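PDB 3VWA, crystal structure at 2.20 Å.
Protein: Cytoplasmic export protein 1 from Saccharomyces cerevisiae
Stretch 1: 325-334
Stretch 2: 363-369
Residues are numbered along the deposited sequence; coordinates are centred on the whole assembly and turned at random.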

# COMPACT_ATOMS: atom_id res chain seq x y z
N LEU A 325 8.68 -11.22 -2.14
CA LEU A 325 7.60 -10.77 -3.07
C LEU A 325 6.29 -10.88 -2.29
O LEU A 325 5.35 -10.08 -2.52
CB LEU A 325 7.55 -11.70 -4.25
CG LEU A 325 7.59 -11.29 -5.71
CD1 LEU A 325 7.17 -12.48 -6.58
CD2 LEU A 325 6.72 -10.08 -6.06
N ALA A 326 6.20 -11.85 -1.38
CA ALA A 326 4.98 -12.02 -0.54
C ALA A 326 4.76 -10.77 0.33
O ALA A 326 3.63 -10.24 0.44
CB ALA A 326 5.03 -13.31 0.32
N ILE A 327 5.85 -10.23 0.85
CA ILE A 327 5.77 -9.02 1.63
C ILE A 327 5.30 -7.88 0.78
O ILE A 327 4.50 -7.04 1.21
CB ILE A 327 7.15 -8.67 2.18
CG1 ILE A 327 7.82 -9.92 2.78
CG2 ILE A 327 7.14 -7.51 3.13
CD1 ILE A 327 7.30 -10.35 4.12
N VAL A 328 5.84 -7.78 -0.43
CA VAL A 328 5.56 -6.62 -1.23
C VAL A 328 4.06 -6.68 -1.63
O VAL A 328 3.35 -5.68 -1.55
CB VAL A 328 6.51 -6.55 -2.44
CG1 VAL A 328 5.86 -5.82 -3.59
CG2 VAL A 328 7.80 -5.84 -2.07
N LEU A 329 3.62 -7.86 -2.06
CA LEU A 329 2.23 -8.04 -2.56
C LEU A 329 1.24 -7.81 -1.45
O LEU A 329 0.22 -7.18 -1.69
CB LEU A 329 1.97 -9.45 -3.12
CG LEU A 329 2.68 -9.84 -4.40
CD1 LEU A 329 2.61 -11.36 -4.59
CD2 LEU A 329 2.06 -9.03 -5.53
N ASP A 330 1.56 -8.34 -0.27
CA ASP A 330 0.79 -8.05 0.95
C ASP A 330 0.76 -6.58 1.29
O ASP A 330 -0.30 -5.99 1.40
CB ASP A 330 1.33 -8.83 2.18
CG ASP A 330 0.50 -8.54 3.47
OD1 ASP A 330 1.06 -8.69 4.59
OD2 ASP A 330 -0.71 -8.21 3.40
N LEU A 331 1.91 -5.95 1.45
CA LEU A 331 1.90 -4.59 1.98
C LEU A 331 1.38 -3.55 0.99
O LEU A 331 0.82 -2.54 1.41
CB LEU A 331 3.26 -4.19 2.51
CG LEU A 331 3.74 -4.95 3.75
CD1 LEU A 331 5.12 -4.44 4.08
CD2 LEU A 331 2.78 -4.78 4.94
N THR A 332 1.64 -3.78 -0.31
CA THR A 332 1.18 -2.86 -1.37
C THR A 332 -0.33 -2.91 -1.38
O THR A 332 -0.99 -1.88 -1.37
CB THR A 332 1.69 -3.20 -2.81
OG1 THR A 332 1.58 -4.60 -3.06
CG2 THR A 332 3.17 -2.78 -3.03
N SER A 333 -0.88 -4.12 -1.35
CA SER A 333 -2.33 -4.28 -1.31
C SER A 333 -2.91 -3.64 -0.06
O SER A 333 -3.85 -2.86 -0.16
CB SER A 333 -2.72 -5.75 -1.38
OG SER A 333 -4.10 -5.91 -1.01
N GLU A 334 -2.35 -3.95 1.11
CA GLU A 334 -2.89 -3.44 2.34
C GLU A 334 -2.94 -1.92 2.34
O GLU A 334 -3.91 -1.33 2.81
CB GLU A 334 -2.10 -3.94 3.57
CG GLU A 334 -2.72 -3.37 4.85
CD GLU A 334 -1.78 -3.43 6.05
OE1 GLU A 334 -1.38 -4.54 6.46
OE2 GLU A 334 -1.46 -2.37 6.62
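Stretch 2 (363-369) IYLPKLI

Stretch 2 packs on stretch 1 as one helix beside another, in a small, mainly apolar contact centred on the Tyr364 ring and Leu329, with a single water bridge at its polar margin and no direct hydrogen bond between the two segments. Stretch 1 is helical throughout, part of a longer helix that runs on in both directions; its backbone is held by regular i to i+4 bonds such as Asp330 N to Ala326 O (2.9 Å), and Thr332 OG1 also donates to Val328 O, one turn back, at 2.6 Å. Stretch 2 enters as helix and is kinked around Pro366 and Lys367, whose N atoms make no bond to the preceding turn; proline has no amide hydrogen to give. Beyond the kink, Leu368 N reaches Leu365 O at 2.8 Å and, weakly, Tyr364 O at 2.9 Å, and Ile369 lies outside the helix.

The two helices run in broadly the same direction, crossing at 33°, with their axes 11.1 Å apart at closest approach. That spacing is wide enough for side chains to fill the gap. The register follows: Leu329 CA lies 7.1 Å from Tyr364 CA, and Ser333 CA lies 7.4 Å from Lys367 CA, so a step of four residues on stretch 1 matches a step of three on stretch 2.

Tyr364, with chi1 in the m well, points its CA-to-CB bond toward stretch 1 and lays one ring face against Leu329. Leu329 CB sits 3.6 Å from the centroid of the Tyr364 ring and only 5° off its normal, a CH-pi contact almost squarely over the face, while Leu329 CD1 touches Tyr364 CD2 at 3.6 Å. The other methyl of the leucine, Leu329 CD2, meets Leu368 CD2 at 3.7 Å; Leu368 sets out sideways from its backbone, but its end comes nearer to stretch 1.

The phenol oxygen extends past Leu329 to Asp330, with Tyr364 OH 3.7 Å from both Asp330 CA and Asp330 CB. Here a water joins the two helices: it donates to Asp330 OD2 at 3.0 Å and is hydrogen-bonded to Tyr364 OH at 2.8 Å. Asp330 OD1 is bonded elsewhere in the structure. Farther along, Ser333 and Lys367 point toward each other's stretch, and Ser333 OG comes within 3.6 Å of Lys367 CD, so the serine meets the aliphatic part of the lysine chain. In all, the two stretches bury 281 Å², most of it on Tyr364 and Leu329.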

# COMPACT_ATOMS: atom_id res chain seq x y z
N ILE A 363 -2.32 -16.45 -6.45
CA ILE A 363 -3.03 -15.95 -5.25
C ILE A 363 -3.33 -14.46 -5.26
O ILE A 363 -4.39 -14.08 -4.78
CB ILE A 363 -2.29 -16.31 -3.93
CG1 ILE A 363 -2.42 -17.80 -3.67
CG2 ILE A 363 -2.86 -15.58 -2.73
CD1 ILE A 363 -1.22 -18.44 -3.00
N TYR A 364 -2.42 -13.62 -5.78
CA TYR A 364 -2.64 -12.18 -5.75
C TYR A 364 -3.18 -11.58 -7.08
O TYR A 364 -3.36 -10.39 -7.12
CB TYR A 364 -1.37 -11.43 -5.31
CG TYR A 364 -1.16 -11.39 -3.79
CD1 TYR A 364 -1.66 -10.34 -3.00
CD2 TYR A 364 -0.47 -12.41 -3.16
CE1 TYR A 364 -1.49 -10.33 -1.60
CE2 TYR A 364 -0.24 -12.41 -1.79
CZ TYR A 364 -0.76 -11.38 -1.01
OH TYR A 364 -0.53 -11.48 0.35
N LEU A 365 -3.41 -12.39 -8.13
CA LEU A 365 -3.76 -11.87 -9.47
C LEU A 365 -5.02 -11.03 -9.50
O LEU A 365 -5.00 -9.95 -10.05
CB LEU A 365 -3.89 -12.99 -10.54
CG LEU A 365 -3.01 -12.90 -11.80
CD1 LEU A 365 -3.43 -13.94 -12.81
CD2 LEU A 365 -2.85 -11.52 -12.46
N PRO A 366 -6.13 -11.53 -8.90
CA PRO A 366 -7.37 -10.72 -8.82
C PRO A 366 -7.12 -9.36 -8.18
O PRO A 366 -7.57 -8.37 -8.66
CB PRO A 366 -8.33 -11.59 -7.97
CG PRO A 366 -7.70 -12.96 -7.91
CD PRO A 366 -6.23 -12.77 -8.11
N LYS A 367 -6.30 -9.32 -7.15
CA LYS A 367 -5.91 -8.04 -6.57
C LYS A 367 -4.92 -7.28 -7.41
O LYS A 367 -4.74 -6.12 -7.17
CB LYS A 367 -5.29 -8.25 -5.18
CG LYS A 367 -6.21 -8.91 -4.18
CD LYS A 367 -6.12 -8.17 -2.87
CE LYS A 367 -6.99 -8.85 -1.83
NZ LYS A 367 -6.16 -9.88 -1.15
N LEU A 368 -4.20 -7.91 -8.36
CA LEU A 368 -3.26 -7.12 -9.16
C LEU A 368 -3.94 -6.40 -10.33
O LEU A 368 -3.35 -5.55 -10.97
CB LEU A 368 -2.08 -7.98 -9.64
CG LEU A 368 -1.14 -8.54 -8.55
CD1 LEU A 368 -0.38 -9.76 -9.03
CD2 LEU A 368 -0.20 -7.45 -8.05
N ILE A 369 -5.21 -6.73 -10.58
CA ILE A 369 -5.96 -6.05 -11.64
C ILE A 369 -6.47 -4.73 -11.11
O ILE A 369 -7.28 -4.70 -10.19
CB ILE A 369 -7.13 -6.93 -12.12
CG1 ILE A 369 -6.57 -8.27 -12.57
CG2 ILE A 369 -7.97 -6.22 -13.20
CD1 ILE A 369 -7.61 -9.34 -12.80
O HOH W 1 -2.50 -9.94 1.67